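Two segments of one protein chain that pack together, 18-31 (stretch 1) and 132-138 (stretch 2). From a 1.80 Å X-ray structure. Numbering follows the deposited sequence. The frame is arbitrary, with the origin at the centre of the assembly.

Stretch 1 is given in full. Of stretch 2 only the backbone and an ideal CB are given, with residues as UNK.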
# COMPACT_ATOMS: atom_id res chain seq x y z
N VAL A 18 18.14 -4.70 -19.06
CA VAL A 18 16.86 -4.37 -19.74
C VAL A 18 16.21 -3.15 -19.09
O VAL A 18 15.64 -2.30 -19.77
CB VAL A 18 15.87 -5.56 -19.67
CG1 VAL A 18 14.61 -5.23 -20.46
CG2 VAL A 18 16.53 -6.82 -20.22
N ARG A 19 16.31 -3.06 -17.76
CA ARG A 19 15.73 -1.94 -17.03
C ARG A 19 16.33 -0.60 -17.43
O ARG A 19 15.63 0.40 -17.49
CB ARG A 19 15.86 -2.15 -15.52
CG ARG A 19 14.98 -3.27 -14.97
CD ARG A 19 14.92 -3.26 -13.45
NE ARG A 19 16.22 -3.51 -12.83
CZ ARG A 19 16.41 -3.67 -11.52
NH1 ARG A 19 15.39 -3.60 -10.68
NH2 ARG A 19 17.63 -3.90 -11.05
N GLY A 20 17.63 -0.58 -17.71
CA GLY A 20 18.26 0.66 -18.12
C GLY A 20 17.59 1.24 -19.34
O GLY A 20 17.33 2.44 -19.41
N ALA A 21 17.30 0.38 -20.31
CA ALA A 21 16.65 0.80 -21.55
C ALA A 21 15.24 1.31 -21.27
O ALA A 21 14.85 2.38 -21.73
CB ALA A 21 16.58 -0.37 -22.52
N ILE A 22 14.47 0.54 -20.51
CA ILE A 22 13.12 0.93 -20.17
C ILE A 22 13.09 2.29 -19.49
O ILE A 22 12.34 3.19 -19.89
CB ILE A 22 12.46 -0.11 -19.24
CG1 ILE A 22 12.27 -1.43 -19.99
CG2 ILE A 22 11.14 0.43 -18.70
CD1 ILE A 22 11.69 -2.55 -19.15
N PHE A 23 13.91 2.46 -18.47
CA PHE A 23 13.90 3.72 -17.75
C PHE A 23 14.45 4.91 -18.51
O PHE A 23 14.17 6.05 -18.16
CB PHE A 23 14.56 3.55 -16.39
CG PHE A 23 13.68 2.85 -15.40
CD1 PHE A 23 12.64 3.55 -14.78
CD2 PHE A 23 13.81 1.49 -15.15
CE1 PHE A 23 11.74 2.90 -13.94
CE2 PHE A 23 12.92 0.83 -14.31
CZ PHE A 23 11.88 1.54 -13.70
N ASN A 24 15.21 4.64 -19.57
CA ASN A 24 15.73 5.74 -20.39
C ASN A 24 14.58 6.22 -21.26
O ASN A 24 14.59 7.34 -21.77
CB ASN A 24 16.89 5.27 -21.27
CG ASN A 24 18.19 5.15 -20.50
OD1 ASN A 24 18.46 5.94 -19.60
ND2 ASN A 24 19.00 4.16 -20.86
N MSE A 25 13.57 5.37 -21.40
CA MSE A 25 12.39 5.70 -22.20
C MSE A 25 11.42 6.57 -21.42
O MSE A 25 10.87 7.53 -21.96
CB MSE A 25 11.64 4.43 -22.60
CG MSE A 25 12.33 3.54 -23.60
SE MSE A 25 11.21 1.98 -23.90
CE MSE A 25 9.69 2.86 -24.72
N ILE A 26 11.22 6.23 -20.15
CA ILE A 26 10.26 6.94 -19.31
C ILE A 26 10.84 7.81 -18.21
O ILE A 26 10.12 8.60 -17.60
CB ILE A 26 9.31 5.95 -18.63
CG1 ILE A 26 10.10 5.06 -17.66
CG2 ILE A 26 8.61 5.10 -19.67
CD1 ILE A 26 9.24 4.18 -16.78
N GLY A 27 12.13 7.66 -17.93
CA GLY A 27 12.74 8.46 -16.88
C GLY A 27 13.75 9.47 -17.40
O GLY A 27 13.38 10.40 -18.11
N PRO A 28 15.05 9.30 -17.08
CA PRO A 28 15.67 8.26 -16.25
C PRO A 28 15.55 8.48 -14.75
O PRO A 28 15.98 7.65 -13.96
CB PRO A 28 17.12 8.27 -16.73
CG PRO A 28 17.34 9.71 -17.01
CD PRO A 28 16.08 10.11 -17.75
N TYR A 29 15.00 9.63 -14.36
CA TYR A 29 14.80 9.93 -12.94
C TYR A 29 13.38 10.44 -12.78
O TYR A 29 12.76 10.87 -13.74
CB TYR A 29 15.80 11.00 -12.45
CG TYR A 29 15.72 12.30 -13.21
CD1 TYR A 29 16.38 12.46 -14.43
CD2 TYR A 29 14.94 13.36 -12.74
CE1 TYR A 29 16.27 13.63 -15.16
CE2 TYR A 29 14.83 14.54 -13.47
CZ TYR A 29 15.49 14.67 -14.67
OH TYR A 29 15.37 15.83 -15.41
N PHE A 30 12.86 10.38 -11.55
CA PHE A 30 11.51 10.85 -11.27
C PHE A 30 11.55 11.73 -10.03
O PHE A 30 12.43 11.56 -9.18
CB PHE A 30 10.58 9.67 -11.00
CG PHE A 30 10.61 8.60 -12.05
CD1 PHE A 30 9.92 8.75 -13.25
CD2 PHE A 30 11.34 7.43 -11.84
CE1 PHE A 30 9.95 7.76 -14.22
CE2 PHE A 30 11.37 6.43 -12.80
CZ PHE A 30 10.68 6.59 -13.99
N ASN A 31 10.61 12.66 -9.91
CA ASN A 31 10.56 13.52 -8.74
C ASN A 31 9.37 13.19 -7.84
O ASN A 31 8.58 14.07 -7.49
CB ASN A 31 10.52 15.00 -9.14
CG ASN A 31 11.84 15.49 -9.67
OD1 ASN A 31 12.17 15.30 -10.84
ND2 ASN A 31 12.62 16.12 -8.81
N UNK A 132 -0.22 10.19 -16.12
CA UNK A 132 0.19 8.80 -15.97
C UNK A 132 0.93 8.22 -17.17
O UNK A 132 0.73 8.63 -18.32
CB UNK A 132 -1.04 7.94 -15.69
N UNK A 133 1.81 7.27 -16.88
CA UNK A 133 2.52 6.54 -17.90
C UNK A 133 2.20 5.07 -17.58
O UNK A 133 2.48 4.60 -16.47
CB UNK A 133 4.02 6.84 -17.91
N UNK A 134 1.56 4.38 -18.51
CA UNK A 134 1.24 2.96 -18.34
C UNK A 134 2.23 2.23 -19.25
O UNK A 134 2.14 2.28 -20.48
CB UNK A 134 -0.22 2.64 -18.69
N UNK A 135 3.20 1.59 -18.61
CA UNK A 135 4.27 0.88 -19.29
C UNK A 135 4.00 -0.60 -19.40
O UNK A 135 3.88 -1.31 -18.40
CB UNK A 135 5.60 1.11 -18.56
N UNK A 136 3.93 -1.07 -20.64
CA UNK A 136 3.66 -2.47 -20.92
C UNK A 136 4.86 -3.17 -21.52
O UNK A 136 5.41 -2.71 -22.52
CB UNK A 136 2.46 -2.60 -21.86
N UNK A 137 5.28 -4.27 -20.91
CA UNK A 137 6.41 -5.03 -21.45
C UNK A 137 5.80 -6.35 -21.92
O UNK A 137 5.11 -7.03 -21.15
CB UNK A 137 7.52 -5.24 -20.42
N UNK A 138 6.03 -6.69 -23.18
CA UNK A 138 5.47 -7.90 -23.76
C UNK A 138 6.46 -8.53 -24.74
O UNK A 138 7.55 -8.02 -24.94
CB UNK A 138 4.14 -7.59 -24.46

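Stretch 2 is a strand running at 152° to helix 19-26, nearly antiparallel, with the two axes 11.1 Å apart at their closest. Alternate CA-to-CB bonds of the strand point toward stretch 1, so three positions must fill the gap while the other four have nothing of stretch 1 within reach.

Position 132 has extended backbone angles (-62/150), and its CB points out of reach of stretch 1. This stretch sets no demand there beyond compatibility with a strand, which β-branched residues meet well. The residue is Val-132, with chi1 at p.

Position 133 is different. Its CB points toward the end of the helix and lies 5.2 Å from Ile-26 CG2, while the ring of Phe-30 stands farther off. The space between is lined by the aliphatic side chain of Ile-26 and the edge of that ring, and no charged side chain of stretch 1 borders it. A long apolar side chain would suit, such as leucine, isoleucine or methionine; a short one would leave much of the distance to Phe-30 unspanned. The deposited residue is Met-133, present as selenomethionine. Its m, t, m conformation carries the chain alongside Ile-26, with SE 3.7 Å from Ile-26 CB, and brings the terminal methyl CE to 3.6 Å from Ile-26 O. The same CE lies 4.1 Å from Phe-30 CE1, at the edge of the ring and near its plane, so one flexible side chain touches both the last helical residue and the segment beyond the turn.

At 134 the CB again points out of reach, and many strand-forming residues would do. It is Val-134, chi1 t.

Position 135 faces the helix between Ile-22 and Ile-26, its CB 5.1 Å from Ile-26 CD1. The surroundings are aliphatic, and the approach favours a compact apolar residue: valine, isoleucine or perhaps alanine, the last with looser packing. Val-135, with chi1 at t, reaches both isoleucines with its two branches. Its CG2 is 3.9 Å from Ile-26 CG2, and its CG1 is 4.4 Å from Ile-22 CG2, one helical turn earlier.

Position 136 turns out of reach, leaving the choice open as far as stretch 1 is concerned; it is Cys-136, chi1 m.

At 137 the CB points toward the start of the helix, 5.1 Å from Ile-22 CD1, with Val-18 beyond. These two side chains offer an apolar flank, so leucine or methionine would fit, as would a longer polar residue, whose end could lie over these side chains while remaining free to meet solvent. Glu-137 is of this kind: its carboxylate, not its methylenes, makes the contact. Extended through chi1 and chi2 (both t), it places OE2 3.8 Å from Ile-22 CD1 and 3.7 Å from Val-18 CG1. These are van der Waals contacts, and the carboxylate makes no hydrogen bond to stretch 1.

Position 138, also out of reach, has a strongly extended backbone (-144/180) that suits a β-branched residue. It is Thr-138, chi1 p, whose OG1 is hydrogen-bonded to a residue just before or after one of the two stretches.

Stretch 2, residues 132-138: VMVVCET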
# COMPACT_ATOMS: atom_id res chain seq x y z
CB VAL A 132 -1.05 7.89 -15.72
CG1 VAL A 132 -1.88 7.80 -16.98
CG2 VAL A 132 -0.62 6.51 -15.25
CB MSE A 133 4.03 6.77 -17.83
CG MSE A 133 4.46 8.09 -18.44
SE MSE A 133 6.37 8.21 -18.43
CE MSE A 133 6.63 8.50 -16.57
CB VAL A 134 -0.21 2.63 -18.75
CG1 VAL A 134 -0.47 1.13 -18.56
CG2 VAL A 134 -1.18 3.42 -17.88
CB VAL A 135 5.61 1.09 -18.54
CG1 VAL A 135 6.73 0.40 -19.27
CG2 VAL A 135 5.89 2.58 -18.41
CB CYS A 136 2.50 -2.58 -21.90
SG CYS A 136 1.02 -1.66 -21.41
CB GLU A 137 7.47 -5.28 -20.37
CG GLU A 137 8.66 -6.09 -20.88
CD GLU A 137 9.81 -6.13 -19.90
OE1 GLU A 137 9.55 -6.25 -18.68
OE2 GLU A 137 10.98 -6.05 -20.35
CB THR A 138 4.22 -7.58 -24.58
OG1 THR A 138 4.60 -6.83 -25.74
CG2 THR A 138 3.24 -6.75 -23.76
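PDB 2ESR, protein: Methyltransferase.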